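Local coordinates for protein pyruvate formate-lyase 2 (Archaeoglobus fulgidus, PDB 2F3O) that is of unknown specific function but belongs to the glycyl radical enzymes and probably acts as a lyase, at residues 269-274 / 316-321; 325-330 / 759-764. One frame throughout, in Å; residues are numbered along the deposited sequence.

Contact 1 (269-274 / 316-321)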
# COMPACT_ATOMS: atom_id res chain seq x y z
N TYR A 269 31.25 -3.26 -11.24
CA TYR A 269 32.42 -4.13 -11.19
C TYR A 269 32.34 -5.29 -12.19
O TYR A 269 31.28 -5.62 -12.71
CB TYR A 269 32.77 -4.54 -9.73
CG TYR A 269 32.19 -5.83 -9.25
CD1 TYR A 269 33.02 -6.83 -8.76
CD2 TYR A 269 30.81 -6.06 -9.27
CE1 TYR A 269 32.50 -8.04 -8.30
CE2 TYR A 269 30.28 -7.27 -8.83
CZ TYR A 269 31.13 -8.26 -8.34
OH TYR A 269 30.61 -9.45 -7.91
N GLU A 270 33.51 -5.88 -12.46
CA GLU A 270 33.81 -6.74 -13.62
C GLU A 270 33.00 -8.00 -13.82
O GLU A 270 33.16 -8.66 -14.84
CB GLU A 270 35.26 -7.19 -13.50
CG GLU A 270 36.05 -6.35 -12.53
CD GLU A 270 36.12 -6.91 -11.11
OE1 GLU A 270 36.12 -8.16 -10.93
OE2 GLU A 270 36.18 -6.09 -10.16
N GLN A 271 32.14 -8.36 -12.87
CA GLN A 271 31.51 -9.67 -12.95
C GLN A 271 30.14 -9.71 -13.63
O GLN A 271 29.15 -9.16 -13.15
CB GLN A 271 31.43 -10.32 -11.57
CG GLN A 271 32.74 -10.33 -10.85
CD GLN A 271 33.76 -11.12 -11.59
OE1 GLN A 271 33.50 -12.26 -11.94
NE2 GLN A 271 34.93 -10.53 -11.83
N ALA A 272 30.12 -10.39 -14.77
CA ALA A 272 28.90 -10.94 -15.34
C ALA A 272 27.91 -9.96 -15.93
O ALA A 272 26.73 -10.28 -16.00
CB ALA A 272 28.22 -11.89 -14.37
N ILE A 273 28.38 -8.79 -16.33
CA ILE A 273 27.52 -7.85 -17.02
C ILE A 273 27.32 -8.40 -18.43
O ILE A 273 28.24 -8.40 -19.23
CB ILE A 273 28.16 -6.47 -17.09
CG1 ILE A 273 28.57 -6.02 -15.71
CG2 ILE A 273 27.21 -5.47 -17.70
CD1 ILE A 273 29.21 -4.67 -15.71
N SER A 274 26.12 -8.89 -18.72
CA SER A 274 25.92 -9.72 -19.90
C SER A 274 25.01 -9.07 -20.93
O SER A 274 24.38 -8.05 -20.65
CB SER A 274 25.36 -11.07 -19.48
OG SER A 274 26.21 -11.66 -18.50
N PRO A 316 40.14 -9.96 -14.30
CA PRO A 316 39.66 -9.43 -13.01
C PRO A 316 40.77 -8.92 -12.08
O PRO A 316 41.88 -9.38 -12.17
CB PRO A 316 38.97 -10.64 -12.41
CG PRO A 316 39.73 -11.81 -12.97
CD PRO A 316 40.18 -11.42 -14.34
N ALA A 317 40.46 -7.97 -11.21
CA ALA A 317 41.46 -7.43 -10.26
C ALA A 317 41.51 -8.21 -8.96
O ALA A 317 41.37 -7.64 -7.87
CB ALA A 317 41.20 -5.94 -9.96
N PHE A 318 41.71 -9.52 -9.07
CA PHE A 318 41.66 -10.39 -7.93
C PHE A 318 43.01 -10.44 -7.24
O PHE A 318 44.02 -10.59 -7.90
CB PHE A 318 41.31 -11.80 -8.38
CG PHE A 318 39.87 -11.98 -8.82
CD1 PHE A 318 38.88 -11.14 -8.35
CD2 PHE A 318 39.52 -13.02 -9.65
CE1 PHE A 318 37.57 -11.32 -8.75
CE2 PHE A 318 38.22 -13.20 -10.04
CZ PHE A 318 37.25 -12.35 -9.59
N ASP A 319 43.02 -10.35 -5.92
CA ASP A 319 44.25 -10.58 -5.16
C ASP A 319 44.56 -12.08 -5.05
O ASP A 319 43.86 -12.92 -5.62
CB ASP A 319 44.08 -10.03 -3.76
CG ASP A 319 42.97 -10.73 -3.02
OD1 ASP A 319 41.81 -10.37 -3.29
OD2 ASP A 319 43.25 -11.64 -2.20
N SER A 320 45.57 -12.41 -4.24
CA SER A 320 46.07 -13.78 -4.07
C SER A 320 45.08 -14.77 -3.48
O SER A 320 45.05 -15.93 -3.89
CB SER A 320 47.33 -13.78 -3.21
OG SER A 320 46.99 -13.74 -1.84
N LEU A 321 44.28 -14.32 -2.51
CA LEU A 321 43.25 -15.18 -1.94
C LEU A 321 42.08 -15.32 -2.92
O LEU A 321 41.62 -16.43 -3.16
CB LEU A 321 42.78 -14.65 -0.59
CG LEU A 321 43.91 -14.22 0.36
CD1 LEU A 321 43.37 -13.47 1.59
CD2 LEU A 321 44.79 -15.42 0.76
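The amide nitrogen of Gln271, which meets the ring of Phe318 across this contact, is gripped from two sources. Its N-H bond to Glu270 OE1 is fairly straight, with 2.8 Å from NE2 to OE1; it lies close to the amide plane and reaches OE1 on its anti side. A second bond goes to Ala330 O. The setting is the interior of a glycyl radical enzyme, where the loop leading into strand 273-274, a parallel partner of 156-157, packs on an inverse gamma turn centred on Ala317. With these two acceptors engaged, the amide of Gln271 is probably kept from flipping.

A bend in the Gln271 chain at chi2 (-62°) sets CD, and the amide then comes tip to tip with Phe318, NE2 lying 3.7 Å from CZ. The amide and ring planes are tilted 33° apart. Glu270 OE1 comes to 4.1 Å from Phe318 CE1, its carboxylate turned 79° from the ring. The same OE1 and the amide NE2 also border Pro316: CB of the proline is 4.1 Å from OE1 and equally far from NE2.

Within the turn segment, Pro316 CB lies over the centre of the Phe318 ring, 3.5 Å above its plane. The Gln271 amide is held by Glu270 and Ala330, while Pro316 and Phe318 border it with carbon. On the other end of the Gln271 amide, OE1 bonds to O3 of a bound glycerol, probably from the crystallisation liquor.

Contact 2 (325-330 / 759-764)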
# COMPACT_ATOMS: atom_id res chain seq x y z
N TYR A 325 39.84 -18.83 -5.07
CA TYR A 325 38.41 -19.14 -5.05
C TYR A 325 37.77 -18.82 -6.39
O TYR A 325 36.69 -19.31 -6.70
CB TYR A 325 37.70 -18.38 -3.94
CG TYR A 325 38.02 -18.82 -2.54
CD1 TYR A 325 39.13 -18.32 -1.87
CD2 TYR A 325 37.20 -19.72 -1.86
CE1 TYR A 325 39.43 -18.73 -0.55
CE2 TYR A 325 37.48 -20.12 -0.53
CZ TYR A 325 38.61 -19.62 0.11
OH TYR A 325 38.91 -19.98 1.39
N PHE A 326 38.45 -18.00 -7.20
CA PHE A 326 37.91 -17.62 -8.51
C PHE A 326 38.94 -17.72 -9.65
O PHE A 326 38.99 -16.83 -10.51
CB PHE A 326 37.29 -16.21 -8.46
CG PHE A 326 36.22 -16.06 -7.42
CD1 PHE A 326 36.51 -15.55 -6.16
CD2 PHE A 326 34.93 -16.44 -7.69
CE1 PHE A 326 35.52 -15.42 -5.19
CE2 PHE A 326 33.94 -16.32 -6.73
CZ PHE A 326 34.24 -15.81 -5.49
N SER A 327 39.72 -18.80 -9.66
CA SER A 327 40.84 -18.98 -10.60
C SER A 327 40.37 -19.10 -12.03
O SER A 327 39.31 -19.65 -12.29
CB SER A 327 41.63 -20.25 -10.26
OG SER A 327 43.00 -20.10 -10.57
N GLY A 328 41.15 -18.57 -12.96
CA GLY A 328 40.79 -18.70 -14.36
C GLY A 328 40.25 -17.45 -14.99
O GLY A 328 39.49 -17.52 -15.96
N GLN A 329 40.64 -16.32 -14.42
CA GLN A 329 40.37 -15.00 -15.00
C GLN A 329 38.88 -14.77 -15.28
O GLN A 329 38.48 -14.48 -16.42
CB GLN A 329 41.19 -14.79 -16.26
CG GLN A 329 42.68 -14.87 -16.02
CD GLN A 329 43.47 -14.67 -17.29
OE1 GLN A 329 43.09 -15.18 -18.36
NE2 GLN A 329 44.57 -13.93 -17.20
N ALA A 330 38.08 -14.92 -14.24
CA ALA A 330 36.64 -14.95 -14.39
C ALA A 330 36.05 -13.56 -14.38
O ALA A 330 36.13 -12.84 -13.39
CB ALA A 330 36.05 -15.77 -13.29
N GLU A 759 46.25 -20.09 -16.96
CA GLU A 759 45.85 -19.16 -15.92
C GLU A 759 45.13 -19.78 -14.72
O GLU A 759 44.70 -19.07 -13.83
CB GLU A 759 45.03 -18.04 -16.54
CG GLU A 759 45.73 -17.42 -17.73
CD GLU A 759 46.98 -16.60 -17.34
OE1 GLU A 759 47.78 -16.25 -18.24
OE2 GLU A 759 47.18 -16.28 -16.13
N LEU A 760 45.02 -21.10 -14.69
CA LEU A 760 44.45 -21.81 -13.55
C LEU A 760 45.54 -22.21 -12.59
O LEU A 760 46.62 -22.56 -13.03
CB LEU A 760 43.75 -23.06 -14.04
CG LEU A 760 42.60 -22.79 -14.99
CD1 LEU A 760 42.19 -24.05 -15.69
CD2 LEU A 760 41.47 -22.25 -14.17
N SER A 761 45.27 -22.17 -11.29
CA SER A 761 46.25 -22.54 -10.26
C SER A 761 46.58 -24.03 -10.30
O SER A 761 45.88 -24.79 -10.95
CB SER A 761 45.70 -22.18 -8.87
OG SER A 761 44.62 -23.02 -8.53
N ARG A 762 47.66 -24.43 -9.61
CA ARG A 762 48.08 -25.86 -9.56
C ARG A 762 46.99 -26.79 -9.05
O ARG A 762 46.73 -27.79 -9.71
CB ARG A 762 49.36 -26.11 -8.75
CG ARG A 762 50.47 -25.13 -8.99
CD ARG A 762 51.57 -25.70 -9.88
NE ARG A 762 52.56 -24.66 -10.17
CZ ARG A 762 53.52 -24.25 -9.32
NH1 ARG A 762 53.66 -24.80 -8.12
NH2 ARG A 762 54.36 -23.29 -9.70
N PRO A 763 46.36 -26.47 -7.88
CA PRO A 763 45.25 -27.34 -7.51
C PRO A 763 44.14 -27.43 -8.56
O PRO A 763 43.61 -28.51 -8.79
CB PRO A 763 44.74 -26.72 -6.20
CG PRO A 763 45.91 -26.04 -5.63
CD PRO A 763 46.57 -25.44 -6.83
N VAL A 764 43.82 -26.31 -9.22
CA VAL A 764 42.72 -26.32 -10.19
C VAL A 764 43.11 -27.04 -11.48
O VAL A 764 42.32 -27.82 -11.99
CB VAL A 764 42.14 -24.90 -10.45
CG1 VAL A 764 41.06 -24.93 -11.52
CG2 VAL A 764 41.56 -24.34 -9.17
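Ser327 and Ser761 make the hydrogen bond that joins the two segments: Ser761 N donates to Ser327 OG over 3.2 Å. Ser761 is also the N-cap of the C-terminal helix 762-770, its own OG accepting a weak bond from Val764 N. The loop after helix 322-325 is thus linked to the start of that helix.

A stack of flat polar groups forms the second kind of interaction. The amide of Gln329 and the carboxylate of Glu759 lie with planes only 4° apart, NE2 standing 3.6 Å from Glu759 CD, while Gln329 OE1 rests 3.5 Å from Glu759 CG. Gln329 runs extended (chi2 179°), which carries its CD out beside the CB and CG of Glu759. Asn99 serves both: its OD1 takes the Gln329 NE2 bond and its N donates to Glu759 OE2. An alanine in place of Gln329 would probably leave Asn99 OD1 without this donor and strip the Glu759 carboxylate of its stacking partner, though Asn99 N could still hold one oxygen.

Nonpolar packing completes the contact. Leu760 CD2 lies 3.6 Å from Gly328 CA, and the backbone angles of Gly328 would press a CB against the preceding carbonyl. Ser327 CB sits 4.2 Å from Val764 CG2.

Gly328 O accepts from NE1 of Trp753, the residue after Gly752, the predicted radical site; the radical itself is absent from this structure. The chemistry therefore implies a join made of a single N-H to hydroxyl bond, a flat amide-carboxylate stack and Asn99, which serves both members of the stack, the charge of Glu759 probably being eased by Asn99 N, between the loop and the C-terminal part that includes the predicted radical site.

Overall arrangement
Both contacts are buried, contact 1 about 9 Å and contact 2 about 14 Å from the centre of the chain; all touching residues of contact 1 are buried, whereas contact 2 also uses partly exposed ones. Segments 316-321 and 325-330 lie at the two ends of helix 322-325, and the contacts touch: Phe318 CE2 packs 3.5 Å from Phe326 CB, and Pro316 CD lies 3.6 Å from Gln329 CA. Asn99 reaches both, holding Pro316 O as well as the Gln329–Glu759 pair. Contact 1 joins two loops separated by 41 residues, 25 of them helical, around an amide bonded to Glu270 and to Ala330 of contact 2; contact 2 bridges 428 residues with a direct bond and a polar stack.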